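Local coordinates for alanine racemase (Corynebacterium glutamicum, PDB 2DY3), which belongs to the alanine racemase family and binds pyridoxal-5'-phosphate, pairing an N-terminal TIM-barrel domain with a C-terminal domain rich in beta strands, at residues 1-13 with 349-361. Sequence-based numbering, arbitrary orientation.
Sequences MNLLTTKIDLDAI and VCRPTGRTVRAYV
I8 lies alongside the Y360 ring, both side chains pointing the same way, with I8 CB 3.7 Å from Y360 CD1. With I8 CG1 beside the backbone N (chi1 -51°), that branch reaches the aliphatic part of R358, whose CG is 3.7 Å from I8 CG1. R358 then bends at CG-CD (chi3 -71°), and its NH2 hydrogen-bonds to N39 O. On the same face the T6 side chain crosses that of P352 at about a right angle, T6 CG2 coming within 3.5 Å of P352 CB, while T6 OG1 shares a water with R358 NE, the arginine bond being weak. W238 of strand 236-247 also packs on T6, P352 and T356. Strands 4-8 and 357-360 run parallel, T5 opposite V357 through I8 opposite Y360, so the chain's first strand pairs with its last. Strand 4-8 also pairs antiparallel with 236-247, which places it inside the mixed sheet of the C-terminal domain. V357 N donates to L4 O, T6 N to V357 O and A359 N to T6 O, the last nearly straight at 173°. T5, V357, K7 and A359 occupy the other face, and there the N2 side chain likewise crosses that of V357, N2 CG 3.8 Å from V357 CG2. The L4 side chain runs beside T356, and water joins L4 N to R355 O. R355 forms salt bridges with D277 and D305 of its own chain and with E64 of the second subunit. Past the strands, V361 CG2 sits 3.9 Å from L10 CB; D9, the N-cap of helix 10-24, accepts a hydrogen bond from A12 N at OD1, the donor lying above the carboxylate plane.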
ATOM      1  N   MET B   1     -16.153  14.390   5.404  1.00 32.82           N
ATOM      2  CA  MET B   1     -15.537  13.676   6.560  1.00 31.18           C
ATOM      3  C   MET B   1     -15.086  12.279   6.138  1.00 29.36           C
ATOM      4  O   MET B   1     -15.861  11.510   5.568  1.00 27.58           O
ATOM      5  CB  MET B   1     -16.546  13.569   7.705  1.00 33.84           C
ATOM      6  CG  MET B   1     -15.971  12.991   8.984  1.00 35.88           C
ATOM      7  SD  MET B   1     -16.819  11.496   9.511  1.00 39.90           S
ATOM      8  CE  MET B   1     -15.770  10.278   8.825  1.00 32.58           C
ATOM      9  N   ASN B   2     -13.832  11.956   6.429  1.00 28.14           N
ATOM     10  CA  ASN B   2     -13.275  10.658   6.074  1.00 25.93           C
ATOM     11  C   ASN B   2     -13.201   9.707   7.265  1.00 23.81           C
ATOM     12  O   ASN B   2     -12.817  10.100   8.363  1.00 22.68           O
ATOM     13  CB  ASN B   2     -11.893  10.852   5.456  1.00 28.29           C
ATOM     14  CG  ASN B   2     -11.959  11.591   4.141  1.00 30.85           C
ATOM     15  OD1 ASN B   2     -12.681  11.182   3.228  1.00 30.63           O
ATOM     16  ND2 ASN B   2     -11.215  12.687   4.032  1.00 32.24           N
ATOM     17  N   LEU B   3     -13.559   8.448   7.032  1.00 22.23           N
ATOM     18  CA  LEU B   3     -13.563   7.442   8.092  1.00 21.65           C
ATOM     19  C   LEU B   3     -12.192   6.847   8.399  1.00 20.36           C
ATOM     20  O   LEU B   3     -11.990   6.255   9.456  1.00 22.24           O
ATOM     21  CB  LEU B   3     -14.518   6.305   7.719  1.00 20.23           C
ATOM     22  CG  LEU B   3     -15.980   6.674   7.443  1.00 21.65           C
ATOM     23  CD1 LEU B   3     -16.702   5.469   6.839  1.00 19.03           C
ATOM     24  CD2 LEU B   3     -16.650   7.127   8.729  1.00 20.33           C
ATOM     25  N   LEU B   4     -11.254   6.998   7.475  1.00 18.36           N
ATOM     26  CA  LEU B   4      -9.925   6.436   7.659  1.00 16.47           C
ATOM     27  C   LEU B   4      -8.850   7.426   7.227  1.00 15.91           C
ATOM     28  O   LEU B   4      -8.797   7.833   6.070  1.00 18.15           O
ATOM     29  CB  LEU B   4      -9.805   5.145   6.848  1.00 13.44           C
ATOM     30  CG  LEU B   4      -8.502   4.363   6.983  1.00 13.03           C
ATOM     31  CD1 LEU B   4      -8.313   3.945   8.439  1.00 11.98           C
ATOM     32  CD2 LEU B   4      -8.542   3.142   6.065  1.00  8.96           C
ATOM     33  N   THR B   5      -7.974   7.801   8.147  1.00 15.29           N
ATOM     34  CA  THR B   5      -6.942   8.769   7.808  1.00 16.89           C
ATOM     35  C   THR B   5      -5.647   8.601   8.585  1.00 17.31           C
ATOM     36  O   THR B   5      -5.574   7.859   9.564  1.00 17.27           O
ATOM     37  CB  THR B   5      -7.428  10.207   8.089  1.00 18.14           C
ATOM     38  OG1 THR B   5      -7.411  10.439   9.501  1.00 17.94           O
ATOM     39  CG2 THR B   5      -8.857  10.413   7.588  1.00 17.62           C
ATOM     40  N   THR B   6      -4.619   9.297   8.116  1.00 17.28           N
ATOM     41  CA  THR B   6      -3.337   9.330   8.794  1.00 18.23           C
ATOM     42  C   THR B   6      -3.135  10.810   9.090  1.00 19.82           C
ATOM     43  O   THR B   6      -3.265  11.647   8.193  1.00 21.19           O
ATOM     44  CB  THR B   6      -2.173   8.841   7.910  1.00 19.57           C
ATOM     45  OG1 THR B   6      -2.229   9.490   6.631  1.00 21.47           O
ATOM     46  CG2 THR B   6      -2.228   7.328   7.738  1.00 18.49           C
ATOM     47  N   LYS B   7      -2.868  11.137  10.349  1.00 19.90           N
ATOM     48  CA  LYS B   7      -2.626  12.522  10.745  1.00 21.49           C
ATOM     49  C   LYS B   7      -1.130  12.742  10.674  1.00 21.39           C
ATOM     50  O   LYS B   7      -0.374  12.041  11.342  1.00 20.86           O
ATOM     51  CB  LYS B   7      -3.050  12.781  12.191  1.00 22.95           C
ATOM     52  CG  LYS B   7      -4.530  12.938  12.459  1.00 29.10           C
ATOM     53  CD  LYS B   7      -4.719  13.273  13.936  1.00 30.15           C
ATOM     54  CE  LYS B   7      -6.160  13.596  14.287  1.00 35.51           C
ATOM     55  NZ  LYS B   7      -6.307  13.911  15.743  1.00 33.46           N
ATOM     56  N   ILE B   8      -0.703  13.710   9.875  1.00 21.27           N
ATOM     57  CA  ILE B   8       0.710  14.005   9.765  1.00 20.41           C
ATOM     58  C   ILE B   8       1.004  15.322  10.461  1.00 21.44           C
ATOM     59  O   ILE B   8       0.600  16.386   9.997  1.00 20.40           O
ATOM     60  CB  ILE B   8       1.166  14.110   8.296  1.00 19.47           C
ATOM     61  CG1 ILE B   8       0.695  12.884   7.513  1.00 18.58           C
ATOM     62  CG2 ILE B   8       2.682  14.202   8.231  1.00 17.89           C
ATOM     63  CD1 ILE B   8       1.079  11.562   8.151  1.00 18.02           C
ATOM     64  N   ASP B   9       1.708  15.238  11.582  1.00 20.94           N
ATOM     65  CA  ASP B   9       2.073  16.418  12.349  1.00 20.55           C
ATOM     66  C   ASP B   9       3.341  17.034  11.761  1.00 19.49           C
ATOM     67  O   ASP B   9       4.442  16.548  12.007  1.00 19.16           O
ATOM     68  CB  ASP B   9       2.314  16.028  13.806  1.00 22.61           C
ATOM     69  CG  ASP B   9       2.640  17.218  14.685  1.00 24.78           C
ATOM     70  OD1 ASP B   9       2.930  18.309  14.149  1.00 26.55           O
ATOM     71  OD2 ASP B   9       2.615  17.055  15.923  1.00 26.35           O
ATOM     72  N   LEU B  10       3.183  18.108  10.992  1.00 17.37           N
ATOM     73  CA  LEU B  10       4.323  18.771  10.370  1.00 17.18           C
ATOM     74  C   LEU B  10       5.242  19.462  11.375  1.00 18.63           C
ATOM     75  O   LEU B  10       6.460  19.506  11.174  1.00 18.80           O
ATOM     76  CB  LEU B  10       3.834  19.771   9.313  1.00 16.60           C
ATOM     77  CG  LEU B  10       3.146  19.104   8.118  1.00 17.02           C
ATOM     78  CD1 LEU B  10       2.639  20.145   7.118  1.00 16.80           C
ATOM     79  CD2 LEU B  10       4.129  18.155   7.457  1.00 14.82           C
ATOM     80  N   ASP B  11       4.673  20.002  12.453  1.00 19.60           N
ATOM     81  CA  ASP B  11       5.494  20.664  13.467  1.00 20.48           C
ATOM     82  C   ASP B  11       6.450  19.649  14.073  1.00 19.86           C
ATOM     83  O   ASP B  11       7.591  19.973  14.402  1.00 19.66           O
ATOM     84  CB  ASP B  11       4.634  21.264  14.583  1.00 24.13           C
ATOM     85  CG  ASP B  11       3.868  22.490  14.138  1.00 28.85           C
ATOM     86  OD1 ASP B  11       4.451  23.339  13.429  1.00 29.81           O
ATOM     87  OD2 ASP B  11       2.682  22.611  14.510  1.00 34.09           O
ATOM     88  N   ALA B  12       5.970  18.420  14.232  1.00 19.72           N
ATOM     89  CA  ALA B  12       6.794  17.354  14.786  1.00 18.75           C
ATOM     90  C   ALA B  12       7.973  17.124  13.850  1.00 18.79           C
ATOM     91  O   ALA B  12       9.098  16.886  14.294  1.00 20.40           O
ATOM     92  CB  ALA B  12       5.975  16.075  14.931  1.00 16.44           C
ATOM     93  N   ILE B  13       7.709  17.204  12.546  1.00 18.90           N
ATOM     94  CA  ILE B  13       8.752  17.014  11.541  1.00 19.01           C
ATOM     95  C   ILE B  13       9.787  18.141  11.612  1.00 19.99           C
ATOM     96  O   ILE B  13      10.996  17.899  11.541  1.00 19.63           O
ATOM     97  CB  ILE B  13       8.142  16.945  10.115  1.00 18.95           C
ATOM     98  CG1 ILE B  13       7.354  15.637   9.966  1.00 23.23           C
ATOM     99  CG2 ILE B  13       9.240  17.024   9.055  1.00 13.99           C
ATOM    100  CD1 ILE B  13       6.716  15.438   8.615  1.00 27.54           C
ATOM    101  N   VAL B 349       4.783   2.427   9.336  1.00 13.86           N
ATOM    102  CA  VAL B 349       4.413   3.744   8.821  1.00 13.91           C
ATOM    103  C   VAL B 349       4.147   3.715   7.318  1.00 14.77           C
ATOM    104  O   VAL B 349       3.443   4.575   6.790  1.00 15.37           O
ATOM    105  CB  VAL B 349       5.482   4.816   9.128  1.00 14.29           C
ATOM    106  CG1 VAL B 349       5.627   4.972  10.647  1.00 10.12           C
ATOM    107  CG2 VAL B 349       6.808   4.451   8.471  1.00  8.36           C
ATOM    108  N   CYS B 350       4.701   2.715   6.636  1.00 16.43           N
ATOM    109  CA  CYS B 350       4.507   2.569   5.196  1.00 16.92           C
ATOM    110  C   CYS B 350       3.230   1.803   4.873  1.00 18.02           C
ATOM    111  O   CYS B 350       2.810   1.760   3.717  1.00 21.04           O
ATOM    112  CB  CYS B 350       5.690   1.820   4.560  1.00 16.35           C
ATOM    113  SG  CYS B 350       7.181   2.805   4.280  1.00 18.30           S
ATOM    114  N   ARG B 351       2.609   1.204   5.887  1.00 17.65           N
ATOM    115  CA  ARG B 351       1.403   0.410   5.669  1.00 17.76           C
ATOM    116  C   ARG B 351       0.095   1.107   5.289  1.00 17.65           C
ATOM    117  O   ARG B 351      -0.602   0.648   4.379  1.00 18.47           O
ATOM    118  CB  ARG B 351       1.145  -0.492   6.880  1.00 20.28           C
ATOM    119  CG  ARG B 351       2.147  -1.632   7.034  1.00 26.11           C
ATOM    120  CD  ARG B 351       2.069  -2.629   5.874  1.00 32.61           C
ATOM    121  NE  ARG B 351       2.309  -1.998   4.577  1.00 39.81           N
ATOM    122  CZ  ARG B 351       3.455  -1.426   4.213  1.00 42.68           C
ATOM    123  NH1 ARG B 351       4.484  -1.405   5.050  1.00 43.57           N
ATOM    124  NH2 ARG B 351       3.565  -0.855   3.017  1.00 43.09           N
ATOM    125  N   PRO B 352      -0.266   2.208   5.978  1.00 14.64           N
ATOM    126  CA  PRO B 352      -1.512   2.935   5.683  1.00 16.70           C
ATOM    127  C   PRO B 352      -1.666   3.285   4.206  1.00 16.21           C
ATOM    128  O   PRO B 352      -0.911   4.093   3.670  1.00 16.88           O
ATOM    129  CB  PRO B 352      -1.408   4.171   6.578  1.00 13.69           C
ATOM    130  CG  PRO B 352      -0.683   3.627   7.781  1.00 14.11           C
ATOM    131  CD  PRO B 352       0.438   2.829   7.111  1.00 13.63           C
ATOM    132  N   THR B 353      -2.662   2.681   3.562  1.00 17.71           N
ATOM    133  CA  THR B 353      -2.893   2.889   2.138  1.00 16.83           C
ATOM    134  C   THR B 353      -4.384   2.744   1.783  1.00 16.56           C
ATOM    135  O   THR B 353      -5.251   2.881   2.645  1.00 15.25           O
ATOM    136  CB  THR B 353      -2.034   1.864   1.331  1.00 18.45           C
ATOM    137  OG1 THR B 353      -2.055   2.186  -0.063  1.00 19.13           O
ATOM    138  CG2 THR B 353      -2.561   0.444   1.531  1.00 16.61           C
ATOM    139  N   GLY B 354      -4.679   2.493   0.509  1.00 15.93           N
ATOM    140  CA  GLY B 354      -6.059   2.320   0.080  1.00 14.62           C
ATOM    141  C   GLY B 354      -6.982   3.504   0.309  1.00 16.17           C
ATOM    142  O   GLY B 354      -6.757   4.589  -0.229  1.00 15.96           O
ATOM    143  N   ARG B 355      -8.032   3.301   1.105  1.00 16.18           N
ATOM    144  CA  ARG B 355      -8.989   4.366   1.383  1.00 16.14           C
ATOM    145  C   ARG B 355      -8.452   5.397   2.376  1.00 16.97           C
ATOM    146  O   ARG B 355      -9.045   6.462   2.555  1.00 19.39           O
ATOM    147  CB  ARG B 355     -10.306   3.778   1.905  1.00 13.46           C
ATOM    148  CG  ARG B 355     -11.270   3.267   0.815  1.00 14.32           C
ATOM    149  CD  ARG B 355     -10.698   2.100   0.010  1.00 12.17           C
ATOM    150  NE  ARG B 355     -10.526   0.892   0.814  1.00 13.26           N
ATOM    151  CZ  ARG B 355     -11.421  -0.084   0.916  1.00 13.25           C
ATOM    152  NH1 ARG B 355     -12.575  -0.007   0.262  1.00 17.06           N
ATOM    153  NH2 ARG B 355     -11.153  -1.152   1.662  1.00 14.01           N
ATOM    154  N   THR B 356      -7.329   5.083   3.014  1.00 17.60           N
ATOM    155  CA  THR B 356      -6.723   5.988   3.985  1.00 16.99           C
ATOM    156  C   THR B 356      -6.420   7.348   3.361  1.00 17.32           C
ATOM    157  O   THR B 356      -5.733   7.433   2.346  1.00 16.65           O
ATOM    158  CB  THR B 356      -5.391   5.435   4.530  1.00 17.42           C
ATOM    159  OG1 THR B 356      -4.437   5.363   3.462  1.00 27.63           O
ATOM    160  CG2 THR B 356      -5.576   4.059   5.105  1.00 14.75           C
ATOM    161  N   VAL B 357      -6.922   8.410   3.977  1.00 16.82           N
ATOM    162  CA  VAL B 357      -6.677   9.755   3.475  1.00 19.64           C
ATOM    163  C   VAL B 357      -5.649  10.439   4.366  1.00 19.43           C
ATOM    164  O   VAL B 357      -5.681  10.306   5.588  1.00 18.64           O
ATOM    165  CB  VAL B 357      -7.969  10.595   3.451  1.00 20.69           C
ATOM    166  CG1 VAL B 357      -7.661  12.005   2.976  1.00 21.98           C
ATOM    167  CG2 VAL B 357      -8.986   9.939   2.540  1.00 21.22           C
ATOM    168  N   ARG B 358      -4.737  11.176   3.749  1.00 19.03           N
ATOM    169  CA  ARG B 358      -3.689  11.856   4.489  1.00 19.94           C
ATOM    170  C   ARG B 358      -4.106  13.269   4.902  1.00 20.17           C
ATOM    171  O   ARG B 358      -4.485  14.085   4.060  1.00 21.75           O
ATOM    172  CB  ARG B 358      -2.421  11.887   3.629  1.00 21.79           C
ATOM    173  CG  ARG B 358      -1.171  12.365   4.322  1.00 26.32           C
ATOM    174  CD  ARG B 358       0.050  12.258   3.400  1.00 28.52           C
ATOM    175  NE  ARG B 358       0.474  10.879   3.157  1.00 28.49           N
ATOM    176  CZ  ARG B 358       0.455  10.281   1.965  1.00 28.65           C
ATOM    177  NH1 ARG B 358       0.028  10.936   0.894  1.00 28.76           N
ATOM    178  NH2 ARG B 358       0.873   9.030   1.841  1.00 26.03           N
ATOM    179  N   ALA B 359      -4.046  13.546   6.203  1.00 18.86           N
ATOM    180  CA  ALA B 359      -4.394  14.862   6.736  1.00 18.85           C
ATOM    181  C   ALA B 359      -3.199  15.438   7.495  1.00 21.02           C
ATOM    182  O   ALA B 359      -2.545  14.743   8.281  1.00 20.62           O
ATOM    183  CB  ALA B 359      -5.595  14.762   7.650  1.00 17.87           C
ATOM    184  N   TYR B 360      -2.928  16.718   7.275  1.00 20.91           N
ATOM    185  CA  TYR B 360      -1.789  17.361   7.908  1.00 24.55           C
ATOM    186  C   TYR B 360      -2.098  18.100   9.205  1.00 26.17           C
ATOM    187  O   TYR B 360      -2.943  18.990   9.243  1.00 26.37           O
ATOM    188  CB  TYR B 360      -1.124  18.284   6.888  1.00 24.39           C
ATOM    189  CG  TYR B 360      -0.615  17.508   5.694  1.00 24.85           C
ATOM    190  CD1 TYR B 360       0.547  16.750   5.782  1.00 26.11           C
ATOM    191  CD2 TYR B 360      -1.340  17.461   4.511  1.00 23.90           C
ATOM    192  CE1 TYR B 360       0.973  15.967   4.729  1.00 27.11           C
ATOM    193  CE2 TYR B 360      -0.927  16.677   3.452  1.00 26.04           C
ATOM    194  CZ  TYR B 360       0.231  15.931   3.567  1.00 28.67           C
ATOM    195  OH  TYR B 360       0.651  15.140   2.520  1.00 30.76           O
ATOM    196  N   VAL B 361      -1.400  17.686  10.260  1.00 27.68           N
ATOM    197  CA  VAL B 361      -1.523  18.238  11.609  1.00 31.21           C
ATOM    198  C   VAL B 361      -2.929  18.163  12.187  1.00 32.36           C
ATOM    199  O   VAL B 361      -3.917  18.340  11.477  1.00 36.24           O
ATOM    200  CB  VAL B 361      -1.042  19.697  11.656  1.00 30.76           C
ATOM    201  CG1 VAL B 361      -1.166  20.237  13.061  1.00 30.06           C
ATOM    202  CG2 VAL B 361       0.399  19.772  11.191  1.00 29.95           C
TER
HETATM  203  O   HOH W   1     -11.301   7.537   4.694  1.00 14.76           O
HETATM  204  O   HOH W   2       0.010   8.509   5.129  1.00 23.11           O